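Local coordinates for protein SSD1 (Saccharomyces cerevisiae S288C, PDB 7AM1) that binds specific mRNAs at their untranslated regions and represses their translation, as a non-enzymatic member of the RNase II family, at residues I755-V759 with L904-A908; W782-S788 with R907-M913. Residues are numbered along the deposited sequence.

How the contacts relate
Going from the N terminus, the chain lays down strand 755-760, then leaves strand 777-782 for the loop holding 782-788, and much later comes to strand 903-908 and the tail beyond it. Contact 1 closes a loop of 144 intervening residues, contact 2 one of 118. The second loop starts within the first, and both end on one stretch, since Arg-907 and Ala-908 belong to both contacts, whose centres lie about 16 Å apart. Contact 1 brings together the two outermost strands of one antiparallel sheet; contact 2 fastens the continuation of strand 903-908 to a second sheet, whose strands 766-772, 777-782, 872-875 and 878-884 lie in sequence between strands 755-760 and 888-896 of the first.

Contact 1 (I755-V759 with L904-A908); sequences IEKRV and LTVRA
Val-906, Leu-904 and Lys-757 bury most of the surface in this contact, between two extended strands whose axes approach to 5.9 Å and run in broadly the same direction, at a signed crossing angle of -50°. The strands diverge from their C-terminal ends: the closest CA pair is Val-759 with Arg-907, 5.4 Å. Val-906 (chi1 m) points its CA-to-CB bond at the other strand, and its CG2 meets three neighbours, lying 3.6 Å from Lys-757 CB, 3.5 Å from Arg-758 O and 3.7 Å from Val-759 CG2. Val-759 (chi1 t) adds its CG1, 4.3 Å from Ala-908 CB. Two such strands, the third and fifth of an antiparallel sheet with strand order 3-2-1-4-5, running the same general way at a 50° angle, are the way an OB fold closes its barrel, consistent with the S1-type C-terminal domain of RNase II relatives. Here the join is made by side chains and one water rather than by a backbone ladder: the water takes the Val-906 N hydrogen (2.9 Å) and donates to Arg-758 O (2.6 Å). Where the strands are further apart, larger side chains span the gap. Leu-904 (m, t) places CD1 4.1 Å from Ile-755 CG2 and CB 3.7 Å from Lys-757 CE, while helix 689-725 packs on its side chain through His-715, Cys-719 and Ile-722. The Lys-757 chain bends through two m torsions, so its aliphatic part lies against Leu-904 and Val-906 while NZ curls back to Glu-756 O (2.8 Å) and also donates to Ser-188 O and Glu-185 O.

Contact 2 (W782-S788 with R907-M913); sequences WQPGVDS and RALNPFM
Trp-782 (chi1 m, chi2 90°) lays one face of its indole against Asn-910 and the pyrrolidine ring of Pro-911: Asn-910 CA sits 3.7 Å from the centroid of the six-membered ring, 11° off its normal, and Pro-911 CD 3.7 Å from that of the five-membered ring, 20° off, both CH-pi contacts. Trp-782 CZ2 also reaches Ala-908 CB (3.9 Å), and NE1 donates a hydrogen bond to Gln-881 OE1. Two beta turns then dock. Gln-783 to Val-786 form a type II turn with Gly-785 at its third position (phi 80°), and Asn-910 to Met-913 a type I turn; Gly-785 and Met-913 CA atoms lie 3.9 Å apart. Gly-785 N donates to Phe-912 O (2.6 Å). Asn-910 (chi1 t) makes an Asx turn, OD1 accepting from Phe-912 N (2.8 Å), which leaves ND2 directed at Gln-783 O (3.0 Å) and Val-786 O (2.6 Å). The pairing thus joins the exit of strand 777-782, in the second sheet, to the tail following strand 903-908, the last strand of the apparent OB-type barrel. Ser-788 OG (chi1 m) donates to Ala-908 O (2.9 Å), and a water accepts from both Ser-788 N (3.0 Å) and Asn-910 N (2.9 Å).

Contact 1 (I755-V759 with L904-A908)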
ATOM      1  N   ILE A 755       3.516  11.786  -2.280  1.00 34.23           N
ATOM      2  CA  ILE A 755       3.904  11.696  -0.882  1.00 34.09           C
ATOM      3  C   ILE A 755       3.127  12.716  -0.063  1.00 33.00           C
ATOM      4  O   ILE A 755       2.647  13.735  -0.568  1.00 33.87           O
ATOM      5  CB  ILE A 755       5.425  11.892  -0.669  1.00 35.07           C
ATOM      6  CG1 ILE A 755       5.871  13.274  -1.159  1.00 36.47           C
ATOM      7  CG2 ILE A 755       6.197  10.766  -1.345  1.00 34.97           C
ATOM      8  CD1 ILE A 755       7.350  13.568  -0.911  1.00 37.16           C
ATOM      9  N   GLU A 756       3.007  12.407   1.220  1.00 32.66           N
ATOM     10  CA  GLU A 756       2.367  13.255   2.213  1.00 34.25           C
ATOM     11  C   GLU A 756       3.293  13.279   3.419  1.00 34.66           C
ATOM     12  O   GLU A 756       3.683  12.217   3.915  1.00 34.65           O
ATOM     13  CB  GLU A 756       0.983  12.717   2.592  1.00 35.13           C
ATOM     14  CG  GLU A 756       0.289  13.491   3.704  1.00 37.53           C
ATOM     15  CD  GLU A 756      -0.795  12.690   4.406  1.00 40.48           C
ATOM     16  OE1 GLU A 756      -0.769  11.439   4.350  1.00 40.99           O
ATOM     17  OE2 GLU A 756      -1.685  13.321   5.014  1.00 42.10           O
ATOM     18  N   LYS A 757       3.672  14.474   3.864  1.00 34.60           N
ATOM     19  CA  LYS A 757       4.651  14.621   4.933  1.00 34.37           C
ATOM     20  C   LYS A 757       4.255  15.786   5.828  1.00 36.71           C
ATOM     21  O   LYS A 757       3.376  16.584   5.495  1.00 38.61           O
ATOM     22  CB  LYS A 757       6.063  14.825   4.371  1.00 31.83           C
ATOM     23  CG  LYS A 757       6.608  13.613   3.636  1.00 29.93           C
ATOM     24  CD  LYS A 757       7.084  12.545   4.604  1.00 28.97           C
ATOM     25  CE  LYS A 757       7.034  11.152   3.985  1.00 29.45           C
ATOM     26  NZ  LYS A 757       5.756  10.451   4.309  1.00 30.70           N
ATOM     27  N   ARG A 758       4.932  15.890   6.968  1.00 36.00           N
ATOM     28  CA  ARG A 758       4.556  16.823   8.020  1.00 36.78           C
ATOM     29  C   ARG A 758       5.665  17.831   8.279  1.00 37.00           C
ATOM     30  O   ARG A 758       6.813  17.451   8.537  1.00 34.98           O
ATOM     31  CB  ARG A 758       4.228  16.060   9.306  1.00 37.73           C
ATOM     32  CG  ARG A 758       3.905  16.944  10.500  1.00 37.81           C
ATOM     33  CD  ARG A 758       3.228  16.138  11.595  1.00 37.82           C
ATOM     34  NE  ARG A 758       1.962  15.587  11.116  1.00 37.28           N
ATOM     35  CZ  ARG A 758       1.325  14.561  11.665  1.00 36.77           C
ATOM     36  NH1 ARG A 758       1.828  13.949  12.731  1.00 38.40           N
ATOM     37  NH2 ARG A 758       0.180  14.147  11.145  1.00 34.90           N
ATOM     38  N   VAL A 759       5.310  19.112   8.224  1.00 38.10           N
ATOM     39  CA  VAL A 759       6.199  20.196   8.621  1.00 37.42           C
ATOM     40  C   VAL A 759       6.061  20.402  10.123  1.00 37.55           C
ATOM     41  O   VAL A 759       4.949  20.581  10.636  1.00 37.65           O
ATOM     42  CB  VAL A 759       5.871  21.489   7.857  1.00 37.11           C
ATOM     43  CG1 VAL A 759       6.755  22.634   8.348  1.00 35.62           C
ATOM     44  CG2 VAL A 759       6.032  21.280   6.352  1.00 36.67           C
ATOM     45  N   LEU A 904      12.153  10.745   4.347  1.00 34.02           N
ATOM     46  CA  LEU A 904      11.717  11.969   3.699  1.00 33.98           C
ATOM     47  C   LEU A 904      11.352  12.994   4.759  1.00 33.43           C
ATOM     48  O   LEU A 904      10.679  12.675   5.742  1.00 33.56           O
ATOM     49  CB  LEU A 904      10.518  11.706   2.795  1.00 34.39           C
ATOM     50  CG  LEU A 904      10.767  10.732   1.650  1.00 35.96           C
ATOM     51  CD1 LEU A 904       9.437  10.263   1.048  1.00 36.15           C
ATOM     52  CD2 LEU A 904      11.649  11.396   0.596  1.00 37.76           C
ATOM     53  N   THR A 905      11.800  14.227   4.556  1.00 31.50           N
ATOM     54  CA  THR A 905      11.512  15.308   5.481  1.00 32.83           C
ATOM     55  C   THR A 905      11.166  16.552   4.678  1.00 32.14           C
ATOM     56  O   THR A 905      11.666  16.752   3.567  1.00 33.62           O
ATOM     57  CB  THR A 905      12.698  15.609   6.416  1.00 35.10           C
ATOM     58  OG1 THR A 905      13.841  15.990   5.638  1.00 36.10           O
ATOM     59  CG2 THR A 905      13.052  14.397   7.272  1.00 36.19           C
ATOM     60  N   VAL A 906      10.317  17.392   5.258  1.00 32.75           N
ATOM     61  CA  VAL A 906       9.876  18.617   4.609  1.00 34.24           C
ATOM     62  C   VAL A 906       9.991  19.776   5.585  1.00 35.22           C
ATOM     63  O   VAL A 906       9.837  19.613   6.801  1.00 35.76           O
ATOM     64  CB  VAL A 906       8.424  18.511   4.087  1.00 33.97           C
ATOM     65  CG1 VAL A 906       8.356  17.562   2.916  1.00 33.47           C
ATOM     66  CG2 VAL A 906       7.485  18.077   5.204  1.00 34.14           C
ATOM     67  N   ARG A 907      10.272  20.955   5.035  1.00 34.84           N
ATOM     68  CA  ARG A 907      10.321  22.200   5.784  1.00 35.76           C
ATOM     69  C   ARG A 907       9.669  23.300   4.962  1.00 35.93           C
ATOM     70  O   ARG A 907       9.780  23.316   3.732  1.00 36.73           O
ATOM     71  CB  ARG A 907      11.760  22.590   6.135  1.00 38.02           C
ATOM     72  CG  ARG A 907      12.471  21.586   7.019  1.00 41.05           C
ATOM     73  CD  ARG A 907      13.972  21.775   6.980  1.00 46.48           C
ATOM     74  NE  ARG A 907      14.569  21.454   8.271  1.00 52.76           N
ATOM     75  CZ  ARG A 907      15.785  21.830   8.654  1.00 58.53           C
ATOM     76  NH1 ARG A 907      16.559  22.553   7.848  1.00 60.08           N
ATOM     77  NH2 ARG A 907      16.222  21.490   9.858  1.00 60.67           N
ATOM     78  N   ALA A 908       8.983  24.211   5.646  1.00 36.68           N
ATOM     79  CA  ALA A 908       8.469  25.402   4.989  1.00 38.03           C
ATOM     80  C   ALA A 908       9.605  26.368   4.695  1.00 38.38           C
ATOM     81  O   ALA A 908      10.507  26.565   5.514  1.00 36.28           O
ATOM     82  CB  ALA A 908       7.422  26.099   5.859  1.00 39.25           C
TER
HETATM   83  O   HOH W   1       9.187  16.527   7.837  1.00 32.92           O

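Contact 2 (W782-S788 with R907-M913)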
ATOM      1  N   TRP A 782       8.009  33.898  12.214  1.00 42.79           N
ATOM      2  CA  TRP A 782       9.332  33.531  11.745  1.00 42.35           C
ATOM      3  C   TRP A 782      10.415  34.415  12.347  1.00 42.95           C
ATOM      4  O   TRP A 782      10.190  35.585  12.675  1.00 44.31           O
ATOM      5  CB  TRP A 782       9.410  33.644  10.224  1.00 42.17           C
ATOM      6  CG  TRP A 782       8.672  32.580   9.474  1.00 40.54           C
ATOM      7  CD1 TRP A 782       7.370  32.616   9.052  1.00 39.72           C
ATOM      8  CD2 TRP A 782       9.196  31.322   9.049  1.00 38.75           C
ATOM      9  NE1 TRP A 782       7.060  31.457   8.385  1.00 38.65           N
ATOM     10  CE2 TRP A 782       8.164  30.644   8.373  1.00 38.53           C
ATOM     11  CE3 TRP A 782      10.442  30.702   9.173  1.00 37.99           C
ATOM     12  CZ2 TRP A 782       8.340  29.379   7.826  1.00 38.39           C
ATOM     13  CZ3 TRP A 782      10.613  29.449   8.629  1.00 37.06           C
ATOM     14  CH2 TRP A 782       9.570  28.799   7.965  1.00 37.65           C
ATOM     15  N   GLN A 783      11.609  33.846  12.461  1.00 42.57           N
ATOM     16  CA  GLN A 783      12.805  34.640  12.697  1.00 45.67           C
ATOM     17  C   GLN A 783      13.208  35.301  11.385  1.00 45.31           C
ATOM     18  O   GLN A 783      13.551  34.592  10.431  1.00 42.82           O
ATOM     19  CB  GLN A 783      13.950  33.771  13.196  1.00 47.81           C
ATOM     20  CG  GLN A 783      13.682  33.018  14.474  1.00 50.04           C
ATOM     21  CD  GLN A 783      14.834  32.106  14.837  1.00 52.19           C
ATOM     22  OE1 GLN A 783      15.979  32.350  14.448  1.00 54.27           O
ATOM     23  NE2 GLN A 783      14.535  31.028  15.557  1.00 51.74           N
ATOM     24  N   PRO A 784      13.175  36.628  11.282  1.00 47.86           N
ATOM     25  CA  PRO A 784      13.491  37.259   9.995  1.00 49.27           C
ATOM     26  C   PRO A 784      14.911  36.934   9.557  1.00 50.94           C
ATOM     27  O   PRO A 784      15.837  36.883  10.370  1.00 51.93           O
ATOM     28  CB  PRO A 784      13.304  38.756  10.274  1.00 50.37           C
ATOM     29  CG  PRO A 784      13.476  38.897  11.747  1.00 50.76           C
ATOM     30  CD  PRO A 784      12.919  37.628  12.336  1.00 49.41           C
ATOM     31  N   GLY A 785      15.068  36.682   8.260  1.00 52.32           N
ATOM     32  CA  GLY A 785      16.372  36.517   7.655  1.00 53.59           C
ATOM     33  C   GLY A 785      17.027  35.165   7.834  1.00 53.51           C
ATOM     34  O   GLY A 785      18.136  34.967   7.321  1.00 56.40           O
ATOM     35  N   VAL A 786      16.399  34.232   8.545  1.00 48.38           N
ATOM     36  CA  VAL A 786      16.981  32.918   8.805  1.00 45.22           C
ATOM     37  C   VAL A 786      16.443  31.927   7.780  1.00 43.36           C
ATOM     38  O   VAL A 786      15.241  31.637   7.752  1.00 43.73           O
ATOM     39  CB  VAL A 786      16.688  32.452  10.242  1.00 43.62           C
ATOM     40  CG1 VAL A 786      17.331  31.096  10.512  1.00 42.36           C
ATOM     41  CG2 VAL A 786      17.192  33.491  11.240  1.00 44.96           C
ATOM     42  N   ASP A 787      17.334  31.390   6.950  1.00 41.90           N
ATOM     43  CA  ASP A 787      16.935  30.477   5.885  1.00 40.62           C
ATOM     44  C   ASP A 787      16.588  29.111   6.473  1.00 38.11           C
ATOM     45  O   ASP A 787      17.404  28.504   7.178  1.00 36.90           O
ATOM     46  CB  ASP A 787      18.057  30.357   4.855  1.00 41.46           C
ATOM     47  CG  ASP A 787      17.622  29.637   3.583  1.00 41.83           C
ATOM     48  OD1 ASP A 787      16.501  29.086   3.542  1.00 41.54           O
ATOM     49  OD2 ASP A 787      18.414  29.624   2.618  1.00 42.37           O
ATOM     50  N   SER A 788      15.364  28.640   6.192  1.00 37.47           N
ATOM     51  CA  SER A 788      14.940  27.317   6.637  1.00 38.49           C
ATOM     52  C   SER A 788      15.784  26.223   6.005  1.00 39.56           C
ATOM     53  O   SER A 788      15.944  25.143   6.587  1.00 40.20           O
ATOM     54  CB  SER A 788      13.471  27.069   6.275  1.00 40.19           C
ATOM     55  OG  SER A 788      12.608  27.981   6.921  1.00 42.76           O
ATOM     56  N   ARG A 907      10.272  20.955   5.035  1.00 34.84           N
ATOM     57  CA  ARG A 907      10.321  22.200   5.784  1.00 35.76           C
ATOM     58  C   ARG A 907       9.669  23.300   4.962  1.00 35.93           C
ATOM     59  O   ARG A 907       9.780  23.316   3.732  1.00 36.73           O
ATOM     60  CB  ARG A 907      11.760  22.590   6.135  1.00 38.02           C
ATOM     61  CG  ARG A 907      12.471  21.586   7.019  1.00 41.05           C
ATOM     62  CD  ARG A 907      13.972  21.775   6.980  1.00 46.48           C
ATOM     63  NE  ARG A 907      14.569  21.454   8.271  1.00 52.76           N
ATOM     64  CZ  ARG A 907      15.785  21.830   8.654  1.00 58.53           C
ATOM     65  NH1 ARG A 907      16.559  22.553   7.848  1.00 60.08           N
ATOM     66  NH2 ARG A 907      16.222  21.490   9.858  1.00 60.67           N
ATOM     67  N   ALA A 908       8.983  24.211   5.646  1.00 36.68           N
ATOM     68  CA  ALA A 908       8.469  25.402   4.989  1.00 38.03           C
ATOM     69  C   ALA A 908       9.605  26.368   4.695  1.00 38.38           C
ATOM     70  O   ALA A 908      10.507  26.565   5.514  1.00 36.28           O
ATOM     71  CB  ALA A 908       7.422  26.099   5.859  1.00 39.25           C
ATOM     72  N   LEU A 909       9.555  26.960   3.506  1.00 40.42           N
ATOM     73  CA  LEU A 909      10.438  28.062   3.156  1.00 41.33           C
ATOM     74  C   LEU A 909      10.127  29.252   4.055  1.00 41.51           C
ATOM     75  O   LEU A 909       8.961  29.572   4.298  1.00 42.19           O
ATOM     76  CB  LEU A 909      10.239  28.427   1.683  1.00 41.90           C
ATOM     77  CG  LEU A 909      11.145  29.485   1.052  1.00 44.00           C
ATOM     78  CD1 LEU A 909      12.557  28.949   0.899  1.00 44.56           C
ATOM     79  CD2 LEU A 909      10.599  29.951  -0.296  1.00 44.39           C
ATOM     80  N   ASN A 910      11.167  29.881   4.583  1.00 40.17           N
ATOM     81  CA  ASN A 910      10.976  31.099   5.361  1.00 40.76           C
ATOM     82  C   ASN A 910      10.674  32.260   4.421  1.00 41.40           C
ATOM     83  O   ASN A 910      11.571  32.728   3.705  1.00 40.38           O
ATOM     84  CB  ASN A 910      12.214  31.405   6.207  1.00 41.59           C
ATOM     85  CG  ASN A 910      12.019  32.607   7.119  1.00 43.20           C
ATOM     86  OD1 ASN A 910      11.059  33.363   6.974  1.00 44.15           O
ATOM     87  ND2 ASN A 910      12.941  32.796   8.054  1.00 43.01           N
ATOM     88  N   PRO A 911       9.444  32.780   4.411  1.00 44.14           N
ATOM     89  CA  PRO A 911       9.142  33.894   3.502  1.00 46.44           C
ATOM     90  C   PRO A 911       9.807  35.193   3.913  1.00 47.13           C
ATOM     91  O   PRO A 911       9.812  36.138   3.114  1.00 48.54           O
ATOM     92  CB  PRO A 911       7.614  33.998   3.564  1.00 48.60           C
ATOM     93  CG  PRO A 911       7.261  33.487   4.902  1.00 48.75           C
ATOM     94  CD  PRO A 911       8.293  32.446   5.270  1.00 46.28           C
ATOM     95  N   PHE A 912      10.349  35.288   5.130  1.00 46.35           N
ATOM     96  CA  PHE A 912      11.048  36.489   5.567  1.00 49.72           C
ATOM     97  C   PHE A 912      12.561  36.311   5.554  1.00 54.01           C
ATOM     98  O   PHE A 912      13.264  36.884   6.396  1.00 52.36           O
ATOM     99  CB  PHE A 912      10.581  36.887   6.965  1.00 48.03           C
ATOM    100  CG  PHE A 912       9.112  37.123   7.058  1.00 46.80           C
ATOM    101  CD1 PHE A 912       8.570  38.348   6.704  1.00 47.68           C
ATOM    102  CD2 PHE A 912       8.266  36.121   7.493  1.00 44.43           C
ATOM    103  CE1 PHE A 912       7.211  38.566   6.788  1.00 47.77           C
ATOM    104  CE2 PHE A 912       6.909  36.333   7.579  1.00 44.73           C
ATOM    105  CZ  PHE A 912       6.380  37.558   7.226  1.00 46.35           C
ATOM    106  N   MET A 913      13.076  35.544   4.600  1.00 61.33           N
ATOM    107  CA  MET A 913      14.505  35.430   4.361  1.00 69.83           C
ATOM    108  C   MET A 913      14.948  36.552   3.427  1.00 79.77           C
ATOM    109  O   MET A 913      14.155  37.089   2.651  1.00 74.99           O
ATOM    110  CB  MET A 913      14.851  34.068   3.763  1.00 67.02           C
ATOM    111  CG  MET A 913      14.194  33.794   2.416  1.00 66.73           C
ATOM    112  SD  MET A 913      14.615  32.173   1.746  1.00 65.11           S
ATOM    113  CE  MET A 913      16.395  32.373   1.566  1.00 66.29           C
TER
HETATM  114  O   HOH W   2      14.008  29.966   3.907  1.00 40.43           O